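Local coordinates for protein quinoline 2-oxidoreductase large subunit (Pseudomonas putida, PDB 1T3Q) that carries the molybdopterin cytosine dinucleotide cofactor of a molybdenum hydroxylase that oxidises quinoline at its 2-position, at residues 380-383 / 384-388; 107-111 / 112-116; 223-226 / 227-230; 339-342 / 343-346; 286-289 / 290-294. All blocks are in the same frame, centred on the assembly; numbering follows the deposited sequence.

Along the chain the contacts come in the order 2, 3, 5, 4, 1; each joins two abutting segments, so each is a local contact and none nests within or crosses another. Interaction 2 rounds the turn between strands 108-109 and 115-121, in the alpha/beta hammerhead region; the other four lie in the first cofactor-binding region. Interaction 3 starts helix 226-237 beside the molybdenum, interaction 5 finishes helix 285-291, interaction 4 leads out of helix 337-342, and interaction 1 runs within helix 375-393. Two pairs touch in space: L290 of interaction 5 packs on the turn of interaction 2, and R382 of interaction 1 probably hydrogen-bonds to I344 O of interaction 4.

Interaction 1: residues 380-383 / 384-388; sequences IARE and TLIDR
T384 holds I380, one helical turn back, twice: its N donates to I380 O at 3.0 Å and its OG1 to the same oxygen at 2.8 Å, the two arriving from opposite faces of the carbonyl plane. With OG1 beside the backbone N (chi1 -68°), the hydroxyl leans back over the preceding turn. L385 N follows, reaching A381 O at 3.0 Å, with CG resting on that oxygen. I386 N meets R382 O at 2.8 Å; alongside, I386 CD1 lies 3.9 Å from R382 CG and sits at the guanidinium edge. The R382 chain bends at chi3 (55°) and grips E383 OE1 side-on, in the guanidinium plane, through NE (3.1 Å) and NH1 (3.0 Å), a salt bridge, while Q379 OE1 and I344 O take further N-H groups. A leucine in place of R382 would probably leave E383 OE1 short of two donors and Q379 and I344 without their mate. D387 N bonds to E383 O at 3.1 Å, and both carboxylates share R401. R388 lays one guanidinium face over L385 CD2 and pairs with E769. Around this turn of helix 375-393, strands 185-193 and 298-306 receive A381 and L385, whereas helix 744-761 packs against I380, T384 and D387.

Interaction 2: residues 107-111 / 112-116; sequences GVTRF and VGEIV. With SO4 (sulfate ion), chain M.
F111 and E114 stand at the two ends of a type II beta turn, closed by E114 N donating to F111 O at 3.1 Å with the donor above the carbonyl plane. The chain directions on the two sides differ by 141°, and G113, at a positive phi, occupies a position where a CB would jam against the preceding carbonyl. The E114 side chain doubles the closure. Its chain is extended, CG opposite the backbone N (chi1 -170°), and OE2 accepts R110 N at 2.7 Å in a nearly straight bond. On the way E114 CB passes over the face of F111, 3.8 Å from the ring centroid, a CH-pi contact; the carboxylate is turned 25° from the ring plane. E114 OE1 is taken by Y326. Further along, T109 CG2 touches V116 CG1 at 3.5 Å. R110 holds a sulfate at its guanidinium edge, NH1 to O1 and NH2 to O3 both at 2.9 Å, with V108 CG1 over one face; the R110 guanidinium is also held by a salt bridge to D159 and a hydrogen bond to Y326. The turn is a connection between sheets in the alpha/beta hammerhead region, leading from edge strand 108-109, paired with 55-61, to strand 115-121, paired with 43-49 and 71-76.

Interaction 3: residues 223-226 / 227-230; sequences TQMP and SFVR
M225 O receives V229 N at 3.1 Å, and P226 O receives R230 N at 3.0 Å; these two backbone bonds are the first rungs of helix 226-237. M225 occupies the N-cap position, and P226, which has no N-H to offer, opens the first turn without costing a bond. A third polar link lies just before the helix: T223 OG1 accepts M225 N at 3.0 Å, an ST turn made possible by the hydroxyl standing opposite its own backbone N (chi1 -179°). The same hydroxyl touches V229 CG2 at 3.7 Å, the two side chains passing antiparallel to one another.

The apolar part is carried by M225 and F228, which cross at a slant. Their CB atoms meet at 3.7 Å. Beyond them the M225 chain bends at chi3 (70°), swinging CE over one face of the phenyl ring, 4.0 Å from F228 CG. The sulfur comes in obliquely, M225 SD lying 4.9 Å from the centroid of the F228 ring, a Met-aromatic contact.

Outward from the turn, S227 OG is bound to G541 N; R230 NE donates to I244 O, and its NH1 forms a salt bridge with D492 of the second subunit. Facing the other way, Q224 OE1 takes G256 N while its NE2 donates to A544 O and to an oxygen of the dioxosulfidomolybdenum ion. The arrangement is thus an ST turn running into a helix N-terminus, with Q224, the middle residue of the turn, lining the molybdenum site; the M225 side chain itself comes within about 7 Å of the metal group.

Interaction 4: residues 339-342 / 343-346; sequences VGNA and VILG
V343 leans back over G340: its N donates to G340 O at 3.2 Å and its CG2 covers the same oxygen at 3.4 Å. The N-H arrives well above the carbonyl plane, 57° out of it and not on a lone pair; the N-H itself is also bent from the line to the oxygen. The methyl reaches this oxygen because CG2 lies between the backbone N and the carbonyl carbon (chi1 -60°, with CG1 beside the N). I344 repeats the pattern one residue on, its N making a weak bond to N341 O at 3.3 Å while CG2 rests on that oxygen at 3.4 Å.

Beyond this first layer the chain turns again. G346 N bonds to V343 O at 3.0 Å, closing a type I beta turn, and the positive phi of G346 (50°) suits a glycine. One water bridges the bend, donating to A342 O and accepting from L345 N, each at 3.1 Å. Farther out, V339 and V343 lie on F375 of helix 375-393, and I344 and L345 pack on L417. Were V343 replaced by an alanine, G340 O would probably lose its methyl cover and F375 a packing partner.

The chemistry is that of successive tight turns: the backbone bonds span three residues, some are long or bent, and a water serves a carbonyl and an N-H that do not meet directly. Branched side chains shelter the carbonyl oxygens in this largely buried bend.

Interaction 5: residues 286-289 / 290-294; sequences QENF and LGATH
L290 and G291 make the close part of this helix end. L290 N donates to Q286 O at 2.8 Å, in the carbonyl plane, and G291 N to E287 O at 2.7 Å, both bonds short and fairly straight. L290 also covers its acceptor: with CG beside the backbone N (chi1 -77°), the side chain folds back so that L290 CG lies 3.4 Å from Q286 O. One residue further, A292 points its methyl at the helix, A292 CB standing 3.2 Å from N288 O, where a backbone donor would come if the helix went on.

Past A292 the fit is looser. The chain swings off, and a water fills in between the last turn and the departing chain, donating to N288 O at 2.8 Å and to T293 O at 2.9 Å. Here solvent replaces direct protein contact, and T293 carries its side chain away from the helix.

The polar ends of residues 286-289 are engaged outside: E287 forms salt bridges with R124 and R49, and Q286 NE2 donates to T706 O while its side chain packs on M1 of the medium subunit. F289 turns its ring to Y711, and L290 packs on L703.

One water thus gives a hydrogen each to N288 O and T293 O, which probably eases the exit of the chain from the helix. With two arginines at its carboxylate, E287 is likely to stay ionised, fixing the start of this last turn to neighbouring parts of the chain.

Interaction 1: residues 380-383 / 384-388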
loop_
_atom_site.group_PDB
_atom_site.type_symbol
_atom_site.label_atom_id
_atom_site.label_comp_id
_atom_site.label_asym_id
_atom_site.label_seq_id
_atom_site.Cartn_x
_atom_site.Cartn_y
_atom_site.Cartn_z
ATOM N N ILE B 380 -45.000 4.852 -7.008
ATOM C CA ILE B 380 -45.939 3.827 -6.559
ATOM C C ILE B 380 -47.357 4.390 -6.484
ATOM O O ILE B 380 -48.299 3.824 -7.035
ATOM C CB ILE B 380 -45.566 3.285 -5.145
ATOM C CG1 ILE B 380 -44.310 2.416 -5.227
ATOM C CG2 ILE B 380 -46.731 2.476 -4.564
ATOM C CD1 ILE B 380 -43.766 2.006 -3.870
ATOM N N ALA B 381 -47.498 5.514 -5.790
ATOM C CA ALA B 381 -48.796 6.151 -5.612
ATOM C C ALA B 381 -49.476 6.568 -6.916
ATOM O O ALA B 381 -50.639 6.233 -7.147
ATOM C CB ALA B 381 -48.647 7.364 -4.691
ATOM N N ARG B 382 -48.753 7.285 -7.769
ATOM C CA ARG B 382 -49.331 7.753 -9.031
ATOM C C ARG B 382 -49.683 6.617 -9.988
ATOM O O ARG B 382 -50.789 6.568 -10.513
ATOM C CB ARG B 382 -48.377 8.725 -9.735
ATOM C CG ARG B 382 -49.019 9.469 -10.907
ATOM C CD ARG B 382 -47.972 10.119 -11.792
ATOM N NE ARG B 382 -46.999 9.133 -12.243
ATOM C CZ ARG B 382 -45.742 9.072 -11.819
ATOM N NH1 ARG B 382 -44.937 8.126 -12.278
ATOM N NH2 ARG B 382 -45.285 9.972 -10.957
ATOM N N GLU B 383 -48.743 5.705 -10.221
ATOM C CA GLU B 383 -49.008 4.604 -11.137
ATOM C C GLU B 383 -50.156 3.731 -10.646
ATOM O O GLU B 383 -50.941 3.226 -11.446
ATOM C CB GLU B 383 -47.747 3.765 -11.349
ATOM C CG GLU B 383 -46.596 4.531 -12.016
ATOM C CD GLU B 383 -46.963 5.077 -13.395
ATOM O OE1 GLU B 383 -47.005 6.317 -13.566
ATOM O OE2 GLU B 383 -47.212 4.264 -14.311
ATOM N N THR B 384 -50.262 3.560 -9.333
ATOM C CA THR B 384 -51.341 2.759 -8.771
ATOM C C THR B 384 -52.685 3.458 -8.981
ATOM O O THR B 384 -53.687 2.816 -9.292
ATOM C CB THR B 384 -51.116 2.496 -7.262
ATOM O OG1 THR B 384 -49.977 1.639 -7.096
ATOM C CG2 THR B 384 -52.334 1.825 -6.638
ATOM N N LEU B 385 -52.705 4.776 -8.817
ATOM C CA LEU B 385 -53.936 5.539 -9.011
ATOM C C LEU B 385 -54.304 5.593 -10.491
ATOM O O LEU B 385 -55.479 5.576 -10.848
ATOM C CB LEU B 385 -53.774 6.958 -8.461
ATOM C CG LEU B 385 -53.686 7.062 -6.936
ATOM C CD1 LEU B 385 -53.520 8.525 -6.525
ATOM C CD2 LEU B 385 -54.946 6.485 -6.313
ATOM N N ILE B 386 -53.294 5.656 -11.351
ATOM C CA ILE B 386 -53.529 5.691 -12.790
ATOM C C ILE B 386 -54.207 4.390 -13.231
ATOM O O ILE B 386 -55.146 4.411 -14.035
ATOM C CB ILE B 386 -52.205 5.896 -13.558
ATOM C CG1 ILE B 386 -51.719 7.336 -13.349
ATOM C CG2 ILE B 386 -52.392 5.575 -15.037
ATOM C CD1 ILE B 386 -50.397 7.663 -14.025
ATOM N N ASP B 387 -53.738 3.263 -12.701
ATOM C CA ASP B 387 -54.323 1.966 -13.029
ATOM C C ASP B 387 -55.754 1.895 -12.509
ATOM O O ASP B 387 -56.630 1.314 -13.148
ATOM C CB ASP B 387 -53.519 0.817 -12.399
ATOM C CG ASP B 387 -52.368 0.343 -13.278
ATOM O OD1 ASP B 387 -51.773 -0.713 -12.955
ATOM O OD2 ASP B 387 -52.051 1.008 -14.284
ATOM N N ARG B 388 -55.983 2.477 -11.336
ATOM C CA ARG B 388 -57.308 2.475 -10.731
ATOM C C ARG B 388 -58.265 3.318 -11.567
ATOM O O ARG B 388 -59.434 2.968 -11.732
ATOM C CB ARG B 388 -57.247 3.037 -9.311
ATOM C CG ARG B 388 -58.539 2.879 -8.527
ATOM C CD ARG B 388 -58.403 3.469 -7.135
ATOM N NE ARG B 388 -57.316 2.845 -6.383
ATOM C CZ ARG B 388 -56.831 3.319 -5.240
ATOM N NH1 ARG B 388 -55.842 2.686 -4.626
ATOM N NH2 ARG B 388 -57.329 4.433 -4.715
#

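Interaction 2: residues 107-111 / 112-116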
loop_
_atom_site.group_PDB
_atom_site.type_symbol
_atom_site.label_atom_id
_atom_site.label_comp_id
_atom_site.label_asym_id
_atom_site.label_seq_id
_atom_site.Cartn_x
_atom_site.Cartn_y
_atom_site.Cartn_z
ATOM N N GLY B 107 -24.414 14.001 26.417
ATOM C CA GLY B 107 -25.419 14.546 27.312
ATOM C C GLY B 107 -26.827 14.085 26.987
ATOM O O GLY B 107 -27.686 14.032 27.864
ATOM N N VAL B 108 -27.070 13.748 25.723
ATOM C CA VAL B 108 -28.390 13.288 25.306
ATOM C C VAL B 108 -28.275 12.411 24.061
ATOM O O VAL B 108 -27.413 12.642 23.215
ATOM C CB VAL B 108 -29.318 14.489 24.989
ATOM C CG1 VAL B 108 -28.720 15.329 23.877
ATOM C CG2 VAL B 108 -30.702 14.004 24.603
ATOM N N THR B 109 -29.125 11.393 23.967
ATOM C CA THR B 109 -29.129 10.517 22.797
ATOM C C THR B 109 -30.455 10.764 22.093
ATOM O O THR B 109 -31.469 11.006 22.747
ATOM C CB THR B 109 -28.992 9.019 23.182
ATOM O OG1 THR B 109 -30.104 8.606 23.988
ATOM C CG2 THR B 109 -27.706 8.799 23.960
ATOM N N ARG B 110 -30.457 10.702 20.764
ATOM C CA ARG B 110 -31.676 10.984 20.024
ATOM C C ARG B 110 -32.260 9.861 19.174
ATOM O O ARG B 110 -33.138 10.096 18.350
ATOM C CB ARG B 110 -31.465 12.237 19.186
ATOM C CG ARG B 110 -30.981 13.427 20.023
ATOM C CD ARG B 110 -31.043 14.714 19.234
ATOM N NE ARG B 110 -30.671 15.885 20.022
ATOM C CZ ARG B 110 -29.431 16.343 20.163
ATOM N NH1 ARG B 110 -29.205 17.423 20.899
ATOM N NH2 ARG B 110 -28.417 15.732 19.563
ATOM N N PHE B 111 -31.770 8.644 19.376
ATOM C CA PHE B 111 -32.307 7.481 18.680
ATOM C C PHE B 111 -31.607 6.210 19.133
ATOM O O PHE B 111 -30.427 6.228 19.480
ATOM C CB PHE B 111 -32.245 7.657 17.146
ATOM C CG PHE B 111 -30.866 7.551 16.550
ATOM C CD1 PHE B 111 -30.343 6.309 16.186
ATOM C CD2 PHE B 111 -30.108 8.689 16.308
ATOM C CE1 PHE B 111 -29.090 6.207 15.591
ATOM C CE2 PHE B 111 -28.844 8.598 15.711
ATOM C CZ PHE B 111 -28.336 7.356 15.350
ATOM N N VAL B 112 -32.360 5.117 19.185
ATOM C CA VAL B 112 -31.801 3.839 19.585
ATOM C C VAL B 112 -30.740 3.487 18.560
ATOM O O VAL B 112 -31.021 3.441 17.361
ATOM C CB VAL B 112 -32.876 2.737 19.601
ATOM C CG1 VAL B 112 -32.237 1.385 19.893
ATOM C CG2 VAL B 112 -33.925 3.060 20.653
ATOM N N GLY B 113 -29.521 3.257 19.033
ATOM C CA GLY B 113 -28.431 2.918 18.139
ATOM C C GLY B 113 -27.377 4.001 18.023
ATOM O O GLY B 113 -26.292 3.748 17.497
ATOM N N GLU B 114 -27.677 5.211 18.499
ATOM C CA GLU B 114 -26.693 6.287 18.420
ATOM C C GLU B 114 -25.508 5.898 19.290
ATOM O O GLU B 114 -25.681 5.311 20.350
ATOM C CB GLU B 114 -27.289 7.613 18.911
ATOM C CG GLU B 114 -26.410 8.819 18.627
ATOM C CD GLU B 114 -27.119 10.138 18.903
ATOM O OE1 GLU B 114 -26.756 11.151 18.261
ATOM O OE2 GLU B 114 -28.034 10.163 19.760
ATOM N N ILE B 115 -24.300 6.217 18.844
ATOM C CA ILE B 115 -23.107 5.867 19.600
ATOM C C ILE B 115 -22.952 6.767 20.827
ATOM O O ILE B 115 -23.086 7.982 20.729
ATOM C CB ILE B 115 -21.848 5.990 18.720
ATOM C CG1 ILE B 115 -22.050 5.218 17.410
ATOM C CG2 ILE B 115 -20.642 5.444 19.463
ATOM C CD1 ILE B 115 -20.952 5.453 16.388
ATOM N N VAL B 116 -22.675 6.167 21.981
ATOM C CA VAL B 116 -22.493 6.939 23.207
ATOM C C VAL B 116 -21.066 6.790 23.722
ATOM O O VAL B 116 -20.601 7.576 24.549
ATOM C CB VAL B 116 -23.489 6.503 24.309
ATOM C CG1 VAL B 116 -24.913 6.639 23.796
ATOM C CG2 VAL B 116 -23.209 5.078 24.745
HETATM S S SO4 M . -25.557 18.103 20.992
HETATM O O1 SO4 M . -26.731 18.808 21.542
HETATM O O2 SO4 M . -24.904 17.323 22.060
HETATM O O3 SO4 M . -25.988 17.196 19.907
HETATM O O4 SO4 M . -24.597 19.086 20.459
#

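Interaction 3: residues 223-226 / 227-230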
loop_
_atom_site.group_PDB
_atom_site.type_symbol
_atom_site.label_atom_id
_atom_site.label_comp_id
_atom_site.label_asym_id
_atom_site.label_seq_id
_atom_site.Cartn_x
_atom_site.Cartn_y
_atom_site.Cartn_z
ATOM N N THR B 223 -16.613 3.707 0.398
ATOM C CA THR B 223 -17.488 4.819 0.053
ATOM C C THR B 223 -17.712 4.969 -1.443
ATOM O O THR B 223 -16.908 4.508 -2.262
ATOM C CB THR B 223 -16.907 6.147 0.595
ATOM O OG1 THR B 223 -17.793 7.225 0.278
ATOM C CG2 THR B 223 -15.543 6.429 -0.040
ATOM N N GLN B 224 -18.817 5.617 -1.792
ATOM C CA GLN B 224 -19.152 5.881 -3.189
ATOM C C GLN B 224 -18.725 7.315 -3.531
ATOM O O GLN B 224 -18.802 7.732 -4.690
ATOM C CB GLN B 224 -20.665 5.750 -3.413
ATOM C CG GLN B 224 -21.264 4.459 -2.884
ATOM C CD GLN B 224 -22.764 4.378 -3.074
ATOM O OE1 GLN B 224 -23.462 3.769 -2.266
ATOM N NE2 GLN B 224 -23.269 4.985 -4.147
ATOM N N MET B 225 -18.261 8.059 -2.526
ATOM C CA MET B 225 -17.862 9.463 -2.724
ATOM C C MET B 225 -16.541 9.820 -2.023
ATOM O O MET B 225 -16.525 10.615 -1.084
ATOM C CB MET B 225 -18.979 10.375 -2.192
ATOM C CG MET B 225 -20.371 10.077 -2.762
ATOM S SD MET B 225 -21.720 10.978 -1.929
ATOM C CE MET B 225 -21.390 12.680 -2.489
ATOM N N PRO B 226 -15.409 9.272 -2.496
ATOM C CA PRO B 226 -14.107 9.551 -1.874
ATOM C C PRO B 226 -13.654 11.011 -1.749
ATOM O O PRO B 226 -13.149 11.411 -0.696
ATOM C CB PRO B 226 -13.142 8.702 -2.703
ATOM C CG PRO B 226 -13.796 8.658 -4.039
ATOM C CD PRO B 226 -15.244 8.449 -3.709
ATOM N N SER B 227 -13.820 11.804 -2.807
ATOM C CA SER B 227 -13.408 13.209 -2.757
ATOM C C SER B 227 -14.216 13.967 -1.706
ATOM O O SER B 227 -13.690 14.844 -1.016
ATOM C CB SER B 227 -13.593 13.881 -4.124
ATOM O OG SER B 227 -12.748 13.299 -5.101
ATOM N N PHE B 228 -15.496 13.619 -1.604
ATOM C CA PHE B 228 -16.412 14.227 -0.646
ATOM C C PHE B 228 -15.958 13.919 0.781
ATOM O O PHE B 228 -15.895 14.805 1.633
ATOM C CB PHE B 228 -17.820 13.678 -0.890
ATOM C CG PHE B 228 -18.778 13.902 0.243
ATOM C CD1 PHE B 228 -19.298 15.167 0.504
ATOM C CD2 PHE B 228 -19.186 12.834 1.035
ATOM C CE1 PHE B 228 -20.216 15.361 1.541
ATOM C CE2 PHE B 228 -20.104 13.019 2.074
ATOM C CZ PHE B 228 -20.619 14.287 2.324
ATOM N N VAL B 229 -15.637 12.654 1.038
ATOM C CA VAL B 229 -15.191 12.251 2.367
ATOM C C VAL B 229 -13.912 12.985 2.765
ATOM O O VAL B 229 -13.796 13.479 3.889
ATOM C CB VAL B 229 -14.957 10.722 2.430
ATOM C CG1 VAL B 229 -14.362 10.329 3.780
ATOM C CG2 VAL B 229 -16.276 9.997 2.215
ATOM N N ARG B 230 -12.956 13.055 1.845
ATOM C CA ARG B 230 -11.693 13.733 2.113
ATOM C C ARG B 230 -11.924 15.186 2.538
ATOM O O ARG B 230 -11.384 15.639 3.547
ATOM C CB ARG B 230 -10.798 13.697 0.870
ATOM C CG ARG B 230 -9.512 14.525 0.988
ATOM C CD ARG B 230 -8.674 14.374 -0.260
ATOM N NE ARG B 230 -7.469 15.209 -0.272
ATOM C CZ ARG B 230 -7.295 16.263 -1.068
ATOM N NH1 ARG B 230 -6.164 16.955 -1.020
ATOM N NH2 ARG B 230 -8.255 16.630 -1.908
#

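Interaction 4: residues 339-342 / 343-346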
loop_
_atom_site.group_PDB
_atom_site.type_symbol
_atom_site.label_atom_id
_atom_site.label_comp_id
_atom_site.label_asym_id
_atom_site.label_seq_id
_atom_site.Cartn_x
_atom_site.Cartn_y
_atom_site.Cartn_z
ATOM N N VAL B 339 -37.217 15.901 -3.103
ATOM C CA VAL B 339 -36.835 15.609 -4.481
ATOM C C VAL B 339 -37.904 14.783 -5.187
ATOM O O VAL B 339 -38.043 14.855 -6.411
ATOM C CB VAL B 339 -35.483 14.869 -4.558
ATOM C CG1 VAL B 339 -34.387 15.759 -3.997
ATOM C CG2 VAL B 339 -35.554 13.548 -3.805
ATOM N N GLY B 340 -38.665 14.014 -4.411
ATOM C CA GLY B 340 -39.726 13.197 -4.980
ATOM C C GLY B 340 -40.833 14.027 -5.613
ATOM O O GLY B 340 -41.267 13.751 -6.735
ATOM N N ASN B 341 -41.300 15.048 -4.898
ATOM C CA ASN B 341 -42.363 15.898 -5.420
ATOM C C ASN B 341 -41.938 16.683 -6.652
ATOM O O ASN B 341 -42.777 17.060 -7.471
ATOM C CB ASN B 341 -42.864 16.869 -4.344
ATOM C CG ASN B 341 -43.883 16.235 -3.417
ATOM O OD1 ASN B 341 -44.615 16.931 -2.712
ATOM N ND2 ASN B 341 -43.933 14.907 -3.404
ATOM N N ALA B 342 -40.639 16.930 -6.793
ATOM C CA ALA B 342 -40.157 17.670 -7.952
ATOM C C ALA B 342 -40.457 16.923 -9.252
ATOM O O ALA B 342 -40.682 17.543 -10.290
ATOM C CB ALA B 342 -38.659 17.926 -7.833
ATOM N N VAL B 343 -40.462 15.594 -9.197
ATOM C CA VAL B 343 -40.724 14.793 -10.396
ATOM C C VAL B 343 -42.020 13.994 -10.293
ATOM O O VAL B 343 -42.191 12.983 -10.978
ATOM C CB VAL B 343 -39.565 13.796 -10.663
ATOM C CG1 VAL B 343 -38.249 14.550 -10.861
ATOM C CG2 VAL B 343 -39.445 12.819 -9.508
ATOM N N ILE B 344 -42.937 14.456 -9.450
ATOM C CA ILE B 344 -44.207 13.766 -9.228
ATOM C C ILE B 344 -45.091 13.579 -10.473
ATOM O O ILE B 344 -45.909 12.658 -10.518
ATOM C CB ILE B 344 -45.029 14.486 -8.119
ATOM C CG1 ILE B 344 -46.078 13.537 -7.540
ATOM C CG2 ILE B 344 -45.714 15.724 -8.681
ATOM C CD1 ILE B 344 -45.483 12.437 -6.671
ATOM N N LEU B 345 -44.934 14.433 -11.482
ATOM C CA LEU B 345 -45.744 14.313 -12.693
ATOM C C LEU B 345 -45.157 13.283 -13.641
ATOM O O LEU B 345 -45.809 12.847 -14.594
ATOM C CB LEU B 345 -45.845 15.658 -13.416
ATOM C CG LEU B 345 -46.501 16.772 -12.599
ATOM C CD1 LEU B 345 -46.595 18.038 -13.439
ATOM C CD2 LEU B 345 -47.879 16.319 -12.153
ATOM N N GLY B 346 -43.915 12.905 -13.372
ATOM C CA GLY B 346 -43.249 11.929 -14.203
ATOM C C GLY B 346 -43.317 12.212 -15.693
ATOM O O GLY B 346 -42.908 13.266 -16.177
HETATM O O HOH W 1 -42.758 16.527 -12.335
#

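Interaction 5: residues 286-289 / 290-294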
loop_
_atom_site.group_PDB
_atom_site.type_symbol
_atom_site.label_atom_id
_atom_site.label_comp_id
_atom_site.label_asym_id
_atom_site.label_seq_id
_atom_site.Cartn_x
_atom_site.Cartn_y
_atom_site.Cartn_z
ATOM N N GLN B 286 -25.985 -6.003 12.737
ATOM C CA GLN B 286 -26.894 -5.281 13.623
ATOM C C GLN B 286 -26.617 -3.784 13.595
ATOM O O GLN B 286 -27.547 -2.978 13.580
ATOM C CB GLN B 286 -26.776 -5.815 15.054
ATOM C CG GLN B 286 -27.455 -7.159 15.231
ATOM C CD GLN B 286 -26.914 -8.202 14.272
ATOM O OE1 GLN B 286 -25.752 -8.586 14.365
ATOM N NE2 GLN B 286 -27.751 -8.655 13.335
ATOM N N GLU B 287 -25.340 -3.416 13.579
ATOM C CA GLU B 287 -24.969 -2.007 13.540
ATOM C C GLU B 287 -25.402 -1.376 12.220
ATOM O O GLU B 287 -25.722 -0.182 12.170
ATOM C CB GLU B 287 -23.461 -1.852 13.719
ATOM C CG GLU B 287 -22.934 -2.463 15.008
ATOM C CD GLU B 287 -21.444 -2.298 15.144
ATOM O OE1 GLU B 287 -21.015 -1.388 15.885
ATOM O OE2 GLU B 287 -20.697 -3.072 14.504
ATOM N N ASN B 288 -25.420 -2.165 11.145
ATOM C CA ASN B 288 -25.844 -1.616 9.858
ATOM C C ASN B 288 -27.324 -1.247 9.939
ATOM O O ASN B 288 -27.751 -0.242 9.372
ATOM C CB ASN B 288 -25.620 -2.613 8.722
ATOM C CG ASN B 288 -25.701 -1.957 7.356
ATOM O OD1 ASN B 288 -24.749 -1.301 6.902
ATOM N ND2 ASN B 288 -26.838 -2.109 6.702
ATOM N N PHE B 289 -28.111 -2.053 10.641
ATOM C CA PHE B 289 -29.529 -1.749 10.794
ATOM C C PHE B 289 -29.728 -0.617 11.804
ATOM O O PHE B 289 -30.559 0.260 11.604
ATOM C CB PHE B 289 -30.312 -2.981 11.260
ATOM C CG PHE B 289 -30.610 -3.963 10.158
ATOM C CD1 PHE B 289 -30.093 -5.252 10.201
ATOM C CD2 PHE B 289 -31.390 -3.588 9.068
ATOM C CE1 PHE B 289 -30.345 -6.157 9.168
ATOM C CE2 PHE B 289 -31.650 -4.483 8.028
ATOM C CZ PHE B 289 -31.125 -5.770 8.077
ATOM N N LEU B 290 -28.941 -0.634 12.874
ATOM C CA LEU B 290 -29.042 0.372 13.933
ATOM C C LEU B 290 -28.494 1.764 13.648
ATOM O O LEU B 290 -29.169 2.765 13.910
ATOM C CB LEU B 290 -28.353 -0.136 15.203
ATOM C CG LEU B 290 -29.066 -1.158 16.083
ATOM C CD1 LEU B 290 -28.071 -1.756 17.068
ATOM C CD2 LEU B 290 -30.223 -0.488 16.811
ATOM N N GLY B 291 -27.271 1.829 13.130
ATOM C CA GLY B 291 -26.640 3.118 12.914
ATOM C C GLY B 291 -26.251 3.624 11.543
ATOM O O GLY B 291 -25.461 4.562 11.453
ATOM N N ALA B 292 -26.760 3.019 10.476
ATOM C CA ALA B 292 -26.443 3.516 9.145
ATOM C C ALA B 292 -27.596 4.479 8.876
ATOM O O ALA B 292 -27.868 5.363 9.688
ATOM C CB ALA B 292 -26.434 2.380 8.134
ATOM N N THR B 293 -28.270 4.319 7.749
ATOM C CA THR B 293 -29.423 5.156 7.436
ATOM C C THR B 293 -30.512 4.205 6.962
ATOM O O THR B 293 -30.222 3.059 6.610
ATOM C CB THR B 293 -29.131 6.162 6.292
ATOM O OG1 THR B 293 -28.566 5.465 5.173
ATOM C CG2 THR B 293 -28.166 7.245 6.751
ATOM N N HIS B 294 -31.760 4.659 6.998
ATOM C CA HIS B 294 -32.875 3.865 6.501
ATOM C C HIS B 294 -33.401 4.751 5.392
ATOM O O HIS B 294 -32.969 5.897 5.260
ATOM C CB HIS B 294 -33.982 3.665 7.546
ATOM C CG HIS B 294 -33.542 2.924 8.771
ATOM N ND1 HIS B 294 -32.693 1.838 8.724
ATOM C CD2 HIS B 294 -33.849 3.107 10.076
ATOM C CE1 HIS B 294 -32.490 1.388 9.951
ATOM N NE2 HIS B 294 -33.180 2.139 10.789
HETATM O O HOH W 2 -29.674 0.375 7.479
#